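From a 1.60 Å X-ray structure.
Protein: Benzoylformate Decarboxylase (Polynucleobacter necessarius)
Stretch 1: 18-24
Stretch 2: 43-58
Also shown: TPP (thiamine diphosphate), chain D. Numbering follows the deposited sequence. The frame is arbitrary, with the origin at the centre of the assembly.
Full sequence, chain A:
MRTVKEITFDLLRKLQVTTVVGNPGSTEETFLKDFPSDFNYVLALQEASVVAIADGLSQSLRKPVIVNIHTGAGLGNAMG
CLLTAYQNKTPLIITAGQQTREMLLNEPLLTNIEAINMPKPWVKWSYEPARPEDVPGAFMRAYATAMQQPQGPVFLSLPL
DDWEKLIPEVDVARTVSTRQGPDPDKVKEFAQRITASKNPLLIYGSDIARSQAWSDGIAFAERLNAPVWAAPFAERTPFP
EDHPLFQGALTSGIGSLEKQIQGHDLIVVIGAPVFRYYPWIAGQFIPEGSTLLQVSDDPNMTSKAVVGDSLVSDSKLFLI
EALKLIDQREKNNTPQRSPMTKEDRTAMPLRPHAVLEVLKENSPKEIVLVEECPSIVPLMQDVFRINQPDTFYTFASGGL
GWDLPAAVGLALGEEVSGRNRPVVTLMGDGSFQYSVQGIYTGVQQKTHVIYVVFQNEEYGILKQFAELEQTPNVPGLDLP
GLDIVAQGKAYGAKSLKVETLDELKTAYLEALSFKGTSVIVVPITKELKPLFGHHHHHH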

# COMPACT_ATOMS: atom_id res chain seq x y z
N THR A 18 -5.91 30.71 3.16
CA THR A 18 -5.89 31.52 1.94
C THR A 18 -4.48 31.72 1.37
O THR A 18 -4.26 32.62 0.54
N THR A 19 -3.54 30.89 1.80
CA THR A 19 -2.21 30.89 1.20
C THR A 19 -1.94 29.58 0.48
O THR A 19 -2.16 28.50 1.02
N VAL A 20 -1.46 29.69 -0.76
CA VAL A 20 -1.05 28.55 -1.56
C VAL A 20 0.44 28.68 -1.88
O VAL A 20 0.85 29.67 -2.50
N VAL A 21 1.25 27.73 -1.45
CA VAL A 21 2.64 27.69 -1.90
C VAL A 21 2.70 26.66 -3.02
O VAL A 21 2.15 25.57 -2.91
N GLY A 22 3.34 27.00 -4.13
CA GLY A 22 3.23 26.13 -5.29
C GLY A 22 4.40 26.18 -6.25
O GLY A 22 5.24 27.08 -6.21
N ASN A 23 4.46 25.16 -7.09
CA ASN A 23 5.24 25.21 -8.31
C ASN A 23 4.29 24.68 -9.39
O ASN A 23 3.85 23.52 -9.31
N PRO A 24 3.92 25.54 -10.35
CA PRO A 24 2.80 25.22 -11.23
C PRO A 24 3.13 24.23 -12.35
O PRO A 24 4.29 24.06 -12.72
N LEU A 43 5.37 31.33 -5.17
CA LEU A 43 6.12 30.45 -6.07
C LEU A 43 7.41 30.00 -5.42
O LEU A 43 8.14 30.82 -4.85
N ALA A 44 7.70 28.70 -5.52
CA ALA A 44 9.07 28.24 -5.31
C ALA A 44 9.51 27.39 -6.51
O ALA A 44 8.68 26.83 -7.23
N LEU A 45 10.82 27.32 -6.71
CA LEU A 45 11.38 26.76 -7.94
C LEU A 45 11.49 25.24 -7.96
O LEU A 45 11.72 24.67 -9.02
N GLN A 46 11.36 24.60 -6.80
CA GLN A 46 11.44 23.14 -6.72
C GLN A 46 10.56 22.69 -5.56
O GLN A 46 10.39 23.43 -4.59
N GLU A 47 9.99 21.49 -5.66
CA GLU A 47 8.91 21.11 -4.77
C GLU A 47 9.31 20.80 -3.32
O GLU A 47 8.48 20.91 -2.42
N ALA A 48 10.56 20.43 -3.08
CA ALA A 48 11.01 20.29 -1.70
C ALA A 48 10.88 21.65 -1.01
O ALA A 48 10.43 21.73 0.13
N SER A 49 11.27 22.72 -1.71
CA SER A 49 11.15 24.06 -1.13
C SER A 49 9.69 24.45 -0.94
O SER A 49 9.33 25.06 0.06
N VAL A 50 8.84 24.11 -1.91
CA VAL A 50 7.41 24.40 -1.81
C VAL A 50 6.83 23.87 -0.49
O VAL A 50 6.19 24.61 0.26
N VAL A 51 7.07 22.60 -0.22
CA VAL A 51 6.52 21.97 0.98
C VAL A 51 7.12 22.57 2.25
O VAL A 51 6.40 22.88 3.20
N ALA A 52 8.44 22.76 2.27
CA ALA A 52 9.08 23.30 3.47
C ALA A 52 8.68 24.75 3.79
O ALA A 52 8.52 25.12 4.95
N ILE A 53 8.53 25.57 2.75
CA ILE A 53 8.03 26.94 2.93
C ILE A 53 6.63 26.90 3.56
O ILE A 53 6.34 27.61 4.54
N ALA A 54 5.76 26.08 3.00
CA ALA A 54 4.42 25.92 3.55
C ALA A 54 4.45 25.43 5.01
O ALA A 54 3.68 25.89 5.84
N ASP A 55 5.36 24.51 5.30
CA ASP A 55 5.52 23.95 6.64
C ASP A 55 5.89 25.08 7.61
O ASP A 55 5.22 25.29 8.62
N GLY A 56 6.94 25.83 7.29
CA GLY A 56 7.34 26.96 8.12
C GLY A 56 6.20 27.95 8.35
O GLY A 56 5.96 28.38 9.48
N LEU A 57 5.50 28.32 7.28
CA LEU A 57 4.37 29.24 7.40
C LEU A 57 3.26 28.65 8.29
O LEU A 57 2.77 29.32 9.20
N SER A 58 2.89 27.41 8.04
CA SER A 58 1.85 26.74 8.84
C SER A 58 2.23 26.66 10.33
O SER A 58 1.38 26.80 11.20

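The backbone sets the frame for the side chains. Strand 19-22 runs nearly antiparallel to helix 47-58, with 155° between their directions and a closest axial approach of 7.5 Å, while Gly22 and Leu43 form a parallel bridge. Ala44 N donates to Gly22 O at 3.0 Å with an angle of 167°.

Apolar packing follows the alternation of the strand: CA-to-CB of Thr19 and Val21 points toward the second stretch, that of Val20 away. Val21 (t), with 104 Å² covered, is the largest contributor. Its CG1 lies 3.9 Å from Val50 CG1 and 4.0 Å from Ile53 CG2, and its CG2 lies 3.8 Å from Ala54 CB, so both methyls meet the helix. Val50 is t and Ile53 m,t. One helical turn beyond Ile53, Leu57 (t,p) brings CD2 to 3.6 Å from CG2 of Thr19 (m). At the other end of the strand Gly22 has no side chain, and Val50 CG2 approaches its backbone, 3.7 Å from Gly22 C. Leu43 (t,p) reaches Pro24, whose CD is 3.6 Å from Leu43 CD1.

Polar contacts gather where the helix begins. Gln46 OE1 accepts from Ala48 N at 2.8 Å (150°), an N-cap bond within the second stretch. Asn23 has chi1 t and points toward the second stretch; its side-chain amide is probably turned over in the model, so its polar partners remain open. CA-to-CB of Glu47 points sideways to the first stretch, but its m,p side chain brings the carboxylate nearer, to the loop at Asn23.

Water 1 joins the stretches, lying within hydrogen-bonding distance of Asn23 O (2.8 Å) and Glu47 OE2 (2.6 Å). The cofactor, thiamine diphosphate, borders the same region: Glu47 OE2 is 2.7 Å from TPP N1', and Pro24 O is 3.2 Å from TPP CM4.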

# COMPACT_ATOMS: atom_id res chain seq x y z
CB THR A 18 -6.59 32.88 2.14
OG1 THR A 18 -5.90 33.64 3.13
CG2 THR A 18 -8.04 32.67 2.60
CB THR A 19 -1.10 31.13 2.24
OG1 THR A 19 -1.34 32.37 2.91
CG2 THR A 19 0.26 31.19 1.54
CB VAL A 20 -1.83 28.49 -2.91
CG1 VAL A 20 -1.31 27.35 -3.77
CG2 VAL A 20 -3.35 28.37 -2.68
CB VAL A 21 3.61 27.30 -0.76
CG1 VAL A 21 5.05 27.50 -1.22
CG2 VAL A 21 3.32 28.10 0.50
CB ASN A 23 6.49 24.35 -8.19
CG ASN A 23 7.30 24.33 -9.48
OD1 ASN A 23 7.19 23.40 -10.28
ND2 ASN A 23 8.11 25.36 -9.68
CB PRO A 24 2.43 26.59 -11.82
CG PRO A 24 3.72 27.33 -11.85
CD PRO A 24 4.45 26.89 -10.60
CB LEU A 43 6.45 31.17 -7.38
CG LEU A 43 7.36 30.41 -8.35
CD1 LEU A 43 6.64 29.17 -8.93
CD2 LEU A 43 7.87 31.33 -9.46
CB ALA A 44 9.19 27.46 -4.00
CB LEU A 45 12.78 27.33 -8.20
CG LEU A 45 12.89 28.84 -8.42
CD1 LEU A 45 14.36 29.21 -8.48
CD2 LEU A 45 12.16 29.25 -9.70
CB GLN A 46 12.90 22.69 -6.54
CG GLN A 46 13.18 21.27 -7.02
CD GLN A 46 13.15 20.24 -5.90
OE1 GLN A 46 12.85 20.57 -4.75
NE2 GLN A 46 13.48 19.00 -6.22
CB GLU A 47 8.08 19.97 -5.38
CG GLU A 47 7.38 20.37 -6.68
CD GLU A 47 8.24 20.23 -7.93
OE1 GLU A 47 9.47 19.99 -7.82
OE2 GLU A 47 7.67 20.38 -9.04
CB ALA A 48 12.45 19.77 -1.64
CB SER A 49 11.89 25.10 -1.97
OG SER A 49 13.30 24.99 -1.77
CB VAL A 50 6.63 23.77 -2.98
CG1 VAL A 50 5.13 23.90 -2.75
CG2 VAL A 50 7.04 24.44 -4.32
CB VAL A 51 6.70 20.45 0.93
CG1 VAL A 51 6.33 19.81 2.28
CG2 VAL A 51 5.83 19.87 -0.18
CB ALA A 52 10.61 23.15 3.39
CB ILE A 53 8.00 27.68 1.58
CG1 ILE A 53 9.43 27.93 1.10
CG2 ILE A 53 7.26 29.01 1.70
CD1 ILE A 53 9.50 28.44 -0.35
CB ALA A 54 3.59 24.97 2.68
CB ASP A 55 6.60 22.85 6.60
CG ASP A 55 6.64 21.99 7.86
OD1 ASP A 55 6.08 22.40 8.89
OD2 ASP A 55 7.26 20.90 7.80
CB LEU A 57 3.81 29.60 6.03
CG LEU A 57 2.66 30.61 6.02
CD1 LEU A 57 3.09 31.89 6.74
CD2 LEU A 57 2.24 30.90 4.59
CB SER A 58 1.55 25.35 8.27
OG SER A 58 0.66 24.64 9.12
N1' TPP D . 7.51 20.38 -11.70
C2' TPP D . 8.08 19.21 -12.17
CM2 TPP D . 8.98 18.40 -11.28
N3' TPP D . 7.83 18.75 -13.45
C4' TPP D . 7.00 19.47 -14.27
N4' TPP D . 6.74 19.02 -15.50
C5' TPP D . 6.45 20.67 -13.83
C6' TPP D . 6.69 21.12 -12.53
C7' TPP D . 5.54 21.46 -14.73
N3 TPP D . 6.16 22.14 -15.86
C2 TPP D . 6.14 21.68 -17.17
S1 TPP D . 6.87 22.65 -18.22
C5 TPP D . 7.24 23.70 -17.05
C4 TPP D . 6.79 23.34 -15.79
CM4 TPP D . 6.99 24.13 -14.52
C6 TPP D . 7.97 24.94 -17.48
C7 TPP D . 9.35 24.71 -18.09
O7 TPP D . 9.93 25.99 -18.17
PA TPP D . 11.37 26.22 -18.84
O1A TPP D . 12.29 25.11 -18.40
O2A TPP D . 11.92 27.56 -18.46
O3A TPP D . 11.12 25.99 -20.41
PB TPP D . 10.33 26.93 -21.44
O1B TPP D . 8.94 26.39 -21.54
O2B TPP D . 11.06 26.79 -22.76
O3B TPP D . 10.29 28.35 -20.96
O HOH W 1 5.13 21.09 -8.99